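Local coordinates for FERM, ARHGEF and pleckstrin domain-containing protein 2 (Mus musculus, PDB 6D2K) that acts as a guanine nucleotide exchange factor that activates RAC1, and takes part in semaphorin responses, osteoclast differentiation and integrin regulation; this part is its FERM domain, at residues M215-F220 / N227-S232; R241-I246 / E261-S266. All coordinates share one frame; numbering follows the deposited sequence.

Contact 1: residues M215-F220 / N227-S232; sequences MGVLVF and NTFNWS
Val217 and Phe229 face each other as an antiparallel hydrogen-bonded pair, and the two backbone bonds between them are unequal. Phe229 N reaches Val217 O at 2.7 Å, whereas Val217 N meets Phe229 O at a longer 3.1 Å. Val219 and Asn227 form the next such pair, with Val219 N to Asn227 O at 3.0 Å. Past the strand end, Trp231 N binds Met215 O, which also accepts a bond from a water held weakly by Asn230 ND2.

Strands 216-221 and 224-230 make a beta hairpin in the PH-like C-terminal lobe of the FERM domain, 224-230 being an outermost strand of its sheet.

Aromatic contacts gather at the Gly216 end of the hairpin. The Trp231 indole lies over Gly216, whose CA sits 3.4 Å from the centroid of the five-membered ring, a CH-pi contact over the face. A CB on Gly216 would collide with Phe229 O and Asn230 CA, so the close approach of the two backbones here depends on glycine. Trp231 NE1 donates to Ser213 O, which fixes the turn of the indole, and CH2 touches Val217 CG2. An alanine in place of Trp231 would probably leave Gly216 without its aromatic cover and Ser213 O without this donor.

Side-chain packing completes the join. On the face carrying Val217 and Phe229, Val219 CG2, anti to the carbonyl carbon, is the branch turned to the Phe229 ring, 3.6 Å from CE2. On the other face, Leu218 CD2 rests between OG1 and CG2 of Thr228, 3.7 Å from each.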
loop_
_atom_site.group_PDB
_atom_site.type_symbol
_atom_site.label_atom_id
_atom_site.label_comp_id
_atom_site.label_asym_id
_atom_site.label_seq_id
_atom_site.Cartn_x
_atom_site.Cartn_y
_atom_site.Cartn_z
ATOM N N MET A 215 -5.077 13.315 0.683
ATOM C CA MET A 215 -6.092 14.377 0.707
ATOM C C MET A 215 -6.936 14.404 1.975
ATOM O O MET A 215 -7.415 15.461 2.381
ATOM C CB MET A 215 -7.034 14.251 -0.475
ATOM C CG MET A 215 -7.435 15.581 -1.050
ATOM S SD MET A 215 -6.280 15.964 -2.370
ATOM C CE MET A 215 -6.705 14.638 -3.497
ATOM N N GLY A 216 -7.141 13.243 2.584
ATOM C CA GLY A 216 -7.998 13.160 3.757
ATOM C C GLY A 216 -8.595 11.779 3.954
ATOM O O GLY A 216 -8.109 10.784 3.407
ATOM N N VAL A 217 -9.649 11.718 4.766
ATOM C CA VAL A 217 -10.338 10.472 5.013
ATOM C C VAL A 217 -11.447 10.310 3.999
ATOM O O VAL A 217 -12.184 11.258 3.701
ATOM C CB VAL A 217 -10.876 10.418 6.448
ATOM C CG1 VAL A 217 -11.623 9.103 6.701
ATOM C CG2 VAL A 217 -9.711 10.567 7.404
ATOM N N LEU A 218 -11.549 9.106 3.456
ATOM C CA LEU A 218 -12.404 8.853 2.315
ATOM C C LEU A 218 -13.486 7.836 2.624
ATOM O O LEU A 218 -13.273 6.902 3.400
ATOM C CB LEU A 218 -11.561 8.362 1.127
ATOM C CG LEU A 218 -10.285 9.134 0.782
ATOM C CD1 LEU A 218 -9.580 8.441 -0.383
ATOM C CD2 LEU A 218 -10.582 10.566 0.395
ATOM N N VAL A 219 -14.651 8.019 2.006
ATOM C CA VAL A 219 -15.741 7.062 2.121
ATOM C C VAL A 219 -16.156 6.564 0.743
ATOM O O VAL A 219 -16.456 7.362 -0.151
ATOM C CB VAL A 219 -16.981 7.670 2.825
ATOM C CG1 VAL A 219 -18.106 6.636 2.900
ATOM C CG2 VAL A 219 -16.607 8.137 4.210
ATOM N N PHE A 220 -16.157 5.246 0.581
ATOM C CA PHE A 220 -16.628 4.602 -0.636
ATOM C C PHE A 220 -17.870 3.787 -0.297
ATOM O O PHE A 220 -17.959 3.196 0.772
ATOM C CB PHE A 220 -15.560 3.655 -1.186
ATOM C CG PHE A 220 -14.368 4.346 -1.772
ATOM C CD1 PHE A 220 -14.184 4.376 -3.148
ATOM C CD2 PHE A 220 -13.413 4.935 -0.964
ATOM C CE1 PHE A 220 -13.079 4.990 -3.703
ATOM C CE2 PHE A 220 -12.307 5.552 -1.506
ATOM C CZ PHE A 220 -12.138 5.582 -2.890
ATOM N N ASN A 227 -17.564 10.333 -0.384
ATOM C CA ASN A 227 -17.142 11.473 0.442
ATOM C C ASN A 227 -15.629 11.610 0.533
ATOM O O ASN A 227 -14.902 10.614 0.585
ATOM C CB ASN A 227 -17.672 11.373 1.878
ATOM C CG ASN A 227 -19.183 11.363 1.962
ATOM O OD1 ASN A 227 -19.813 10.309 1.872
ATOM N ND2 ASN A 227 -19.774 12.539 2.175
ATOM N N THR A 228 -15.166 12.850 0.581
ATOM C CA THR A 228 -13.784 13.138 0.900
ATOM C C THR A 228 -13.784 14.137 2.046
ATOM O O THR A 228 -14.272 15.259 1.908
ATOM C CB THR A 228 -13.011 13.731 -0.310
ATOM O OG1 THR A 228 -12.924 12.765 -1.362
ATOM C CG2 THR A 228 -11.611 14.121 0.107
ATOM N N PHE A 229 -13.273 13.723 3.195
ATOM C CA PHE A 229 -13.135 14.626 4.322
ATOM C C PHE A 229 -11.711 15.156 4.282
ATOM O O PHE A 229 -10.798 14.569 4.855
ATOM C CB PHE A 229 -13.461 13.913 5.640
ATOM C CG PHE A 229 -14.819 13.263 5.644
ATOM C CD1 PHE A 229 -15.949 14.002 5.343
ATOM C CD2 PHE A 229 -14.963 11.915 5.928
ATOM C CE1 PHE A 229 -17.195 13.406 5.322
ATOM C CE2 PHE A 229 -16.202 11.316 5.911
ATOM C CZ PHE A 229 -17.321 12.063 5.611
ATOM N N ASN A 230 -11.534 16.271 3.583
ATOM C CA ASN A 230 -10.216 16.860 3.404
ATOM C C ASN A 230 -9.570 17.204 4.727
ATOM O O ASN A 230 -10.246 17.626 5.666
ATOM C CB ASN A 230 -10.304 18.125 2.546
ATOM C CG ASN A 230 -11.047 17.899 1.252
ATOM O OD1 ASN A 230 -12.276 17.978 1.206
ATOM N ND2 ASN A 230 -10.306 17.619 0.183
ATOM N N TRP A 231 -8.254 17.057 4.801
ATOM C CA TRP A 231 -7.544 17.321 6.050
ATOM C C TRP A 231 -7.817 18.702 6.627
ATOM O O TRP A 231 -7.856 18.878 7.844
ATOM C CB TRP A 231 -6.038 17.098 5.876
ATOM C CG TRP A 231 -5.658 15.671 5.636
ATOM C CD1 TRP A 231 -5.019 15.159 4.536
ATOM C CD2 TRP A 231 -5.878 14.566 6.515
ATOM N NE1 TRP A 231 -4.838 13.802 4.678
ATOM C CE2 TRP A 231 -5.353 13.414 5.886
ATOM C CE3 TRP A 231 -6.478 14.434 7.770
ATOM C CZ2 TRP A 231 -5.407 12.153 6.477
ATOM C CZ3 TRP A 231 -6.532 13.185 8.350
ATOM C CH2 TRP A 231 -6.004 12.061 7.705
ATOM N N SER A 232 -8.014 19.682 5.753
ATOM C CA SER A 232 -8.245 21.045 6.206
ATOM C C SER A 232 -9.527 21.161 7.032
ATOM O O SER A 232 -9.669 22.085 7.832
ATOM C CB SER A 232 -8.272 22.019 5.020
ATOM O OG SER A 232 -9.359 21.745 4.155
HETATM O O HOH W 1 -7.133 17.879 1.061
#

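Contact 2: residues R241-I246 / E261-S266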
loop_
_atom_site.group_PDB
_atom_site.type_symbol
_atom_site.label_atom_id
_atom_site.label_comp_id
_atom_site.label_asym_id
_atom_site.label_seq_id
_atom_site.Cartn_x
_atom_site.Cartn_y
_atom_site.Cartn_z
ATOM N N ARG A 241 -13.593 1.733 21.058
ATOM C CA ARG A 241 -14.015 0.363 20.782
ATOM C C ARG A 241 -14.140 0.185 19.268
ATOM O O ARG A 241 -13.146 0.367 18.567
ATOM C CB ARG A 241 -15.308 0.038 21.550
ATOM C CG ARG A 241 -15.573 -1.440 21.728
ATOM C CD ARG A 241 -16.604 -1.610 22.856
ATOM N NE ARG A 241 -17.058 -2.987 23.027
ATOM C CZ ARG A 241 -17.180 -3.574 24.212
ATOM N NH1 ARG A 241 -16.829 -2.918 25.307
ATOM N NH2 ARG A 241 -17.616 -4.826 24.286
ATOM N N LYS A 242 -15.324 -0.154 18.760
ATOM C CA LYS A 242 -15.506 -0.352 17.316
ATOM C C LYS A 242 -15.826 0.930 16.545
ATOM O O LYS A 242 -15.962 0.884 15.316
ATOM C CB LYS A 242 -16.615 -1.368 17.027
ATOM C CG LYS A 242 -16.342 -2.749 17.595
ATOM C CD LYS A 242 -17.311 -3.772 17.024
ATOM C CE LYS A 242 -18.748 -3.447 17.351
ATOM N NZ LYS A 242 -19.628 -4.613 17.046
ATOM N N ARG A 243 -15.961 2.046 17.258
ATOM C CA ARG A 243 -16.413 3.311 16.670
ATOM C C ARG A 243 -15.252 4.201 16.252
ATOM O O ARG A 243 -14.384 4.508 17.070
ATOM C CB ARG A 243 -17.275 4.086 17.693
ATOM C CG ARG A 243 -18.571 3.393 18.070
ATOM C CD ARG A 243 -19.148 3.953 19.384
ATOM N NE ARG A 243 -19.204 5.410 19.391
ATOM C CZ ARG A 243 -19.044 6.161 20.477
ATOM N NH1 ARG A 243 -18.804 5.594 21.652
ATOM N NH2 ARG A 243 -19.113 7.482 20.378
ATOM N N PHE A 244 -15.257 4.626 14.986
ATOM C CA PHE A 244 -14.291 5.599 14.474
ATOM C C PHE A 244 -14.951 6.976 14.401
ATOM O O PHE A 244 -16.022 7.113 13.824
ATOM C CB PHE A 244 -13.814 5.165 13.081
ATOM C CG PHE A 244 -12.861 6.127 12.434
ATOM C CD1 PHE A 244 -11.597 6.344 12.960
ATOM C CD2 PHE A 244 -13.229 6.803 11.285
ATOM C CE1 PHE A 244 -10.719 7.221 12.339
ATOM C CE2 PHE A 244 -12.364 7.689 10.665
ATOM C CZ PHE A 244 -11.112 7.898 11.198
ATOM N N LEU A 245 -14.319 7.984 15.000
ATOM C CA LEU A 245 -14.927 9.311 15.137
ATOM C C LEU A 245 -14.137 10.388 14.398
ATOM O O LEU A 245 -12.950 10.566 14.645
ATOM C CB LEU A 245 -15.038 9.694 16.626
ATOM C CG LEU A 245 -16.068 8.963 17.506
ATOM C CD1 LEU A 245 -15.769 7.481 17.625
ATOM C CD2 LEU A 245 -16.115 9.593 18.888
ATOM N N ILE A 246 -14.792 11.100 13.486
ATOM C CA ILE A 246 -14.140 12.206 12.796
ATOM C C ILE A 246 -14.786 13.509 13.230
ATOM O O ILE A 246 -15.976 13.707 12.989
ATOM C CB ILE A 246 -14.316 12.119 11.274
ATOM C CG1 ILE A 246 -13.951 10.744 10.742
ATOM C CG2 ILE A 246 -13.462 13.183 10.594
ATOM C CD1 ILE A 246 -14.169 10.592 9.247
ATOM N N GLU A 261 -19.620 9.411 12.837
ATOM C CA GLU A 261 -19.255 8.130 13.436
ATOM C C GLU A 261 -19.414 6.977 12.459
ATOM O O GLU A 261 -20.415 6.887 11.748
ATOM C CB GLU A 261 -20.110 7.852 14.671
ATOM C CG GLU A 261 -19.613 8.518 15.930
ATOM C CD GLU A 261 -20.145 7.845 17.183
ATOM O OE1 GLU A 261 -20.545 8.567 18.121
ATOM O OE2 GLU A 261 -20.169 6.592 17.228
ATOM N N PHE A 262 -18.413 6.101 12.422
ATOM C CA PHE A 262 -18.476 4.898 11.596
ATOM C C PHE A 262 -18.163 3.694 12.458
ATOM O O PHE A 262 -17.319 3.768 13.348
ATOM C CB PHE A 262 -17.484 5.004 10.436
ATOM C CG PHE A 262 -17.773 6.158 9.522
ATOM C CD1 PHE A 262 -18.661 6.011 8.472
ATOM C CD2 PHE A 262 -17.190 7.390 9.743
ATOM C CE1 PHE A 262 -18.941 7.084 7.629
ATOM C CE2 PHE A 262 -17.466 8.458 8.913
ATOM C CZ PHE A 262 -18.349 8.306 7.862
ATOM N N LEU A 263 -18.843 2.583 12.198
ATOM C CA LEU A 263 -18.640 1.389 12.999
ATOM C C LEU A 263 -17.821 0.385 12.203
ATOM O O LEU A 263 -18.239 -0.038 11.125
ATOM C CB LEU A 263 -19.993 0.779 13.370
ATOM C CG LEU A 263 -19.977 -0.253 14.483
ATOM C CD1 LEU A 263 -19.733 0.466 15.812
ATOM C CD2 LEU A 263 -21.308 -0.999 14.517
ATOM N N LEU A 264 -16.655 0.003 12.716
ATOM C CA LEU A 264 -15.853 -1.017 12.027
ATOM C C LEU A 264 -16.137 -2.392 12.633
ATOM O O LEU A 264 -16.973 -2.520 13.527
ATOM C CB LEU A 264 -14.359 -0.682 12.047
ATOM C CG LEU A 264 -13.957 0.418 11.055
ATOM C CD1 LEU A 264 -14.194 1.787 11.662
ATOM C CD2 LEU A 264 -12.511 0.280 10.599
ATOM N N GLY A 265 -15.454 -3.418 12.142
ATOM C CA GLY A 265 -15.823 -4.778 12.490
ATOM C C GLY A 265 -15.350 -5.247 13.850
ATOM O O GLY A 265 -15.871 -6.220 14.394
ATOM N N SER A 266 -14.358 -4.557 14.399
ATOM C CA SER A 266 -13.795 -4.909 15.697
ATOM C C SER A 266 -13.013 -3.740 16.255
ATOM O O SER A 266 -12.617 -2.825 15.510
ATOM C CB SER A 266 -12.862 -6.119 15.564
ATOM O OG SER A 266 -11.702 -5.824 14.806
#
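Arg243 and Glu261 meet across the outer face of the pair, the guanidinium gripping the carboxylate side-on with two nitrogens. NE takes OE2 at 2.6 Å and NH2 takes OE1 at 2.9 Å. The carboxylate lies at the guanidinium edge but is turned, the two planes standing 33° apart, and both oxygens are met from above the carboxylate plane. A bend at chi3 (49°) in the otherwise stretched arginine chain swings NE back onto OE2.

Around this salt bridge the aliphatic parts interlock. Leu245 CG lies alongside Glu261 CG at 3.9 Å, pointing the same way, while Leu263 CD1 fits between Lys242 CB and Arg243 CG. Lys242 then runs over the bend at Gly265, its CG 3.7 Å from Ser266 C and its CD near the carbonyl oxygens of Leu264 and Gly265.

The opposite face is built of larger apolar bumps. With CG anti to its backbone N (chi1 177°), Phe244 presents a ring edge to CD2 of Phe262, and its CB receives Leu264 CD1 at 3.7 Å. Ile246 CD1 slants against Phe262 CE2 at 3.9 Å. Beyond the pair, Phe273 meets the Phe244 ring edge-to-face, and Leu210 touches Phe244, Phe262 and Leu264.

The backbones hold this packing in step: Phe244 and Phe262 exchange two bonds, and Leu264 N closes the row on Lys242 O at 2.8 Å. Ser266 is the N-cap of helix 267-284, its side chain capping a backbone N there and OG also hydrogen-bonded to Glu269. A beta hairpin of antiparallel strands followed directly by a C-terminal helix, with aromatic side chains packed between sheet and helix, is characteristic of the PH-like fold of the FERM C-terminal lobe.

In the fold
Both contacts belong to the PH-like C-terminal lobe of the FERM domain and to one antiparallel sheet, with their centres about 16 Å apart. They come in series along the chain, contact 1 closing before contact 2 opens. Strands 207-213 and 198-201 lie between the two hairpins in the sheet order, yet the side chains meet directly, since the sheet curls round: Ile246 CD1 packs 3.7 Å from Phe229 CD2 and 3.9 Å from Val217 CG1, while Phe262 CZ approaches Val219 CG2 at 4.0 Å. Hairpins remote in strand order thus share one hydrophobic core inside the curled sheet, as expected of a PH-like lobe.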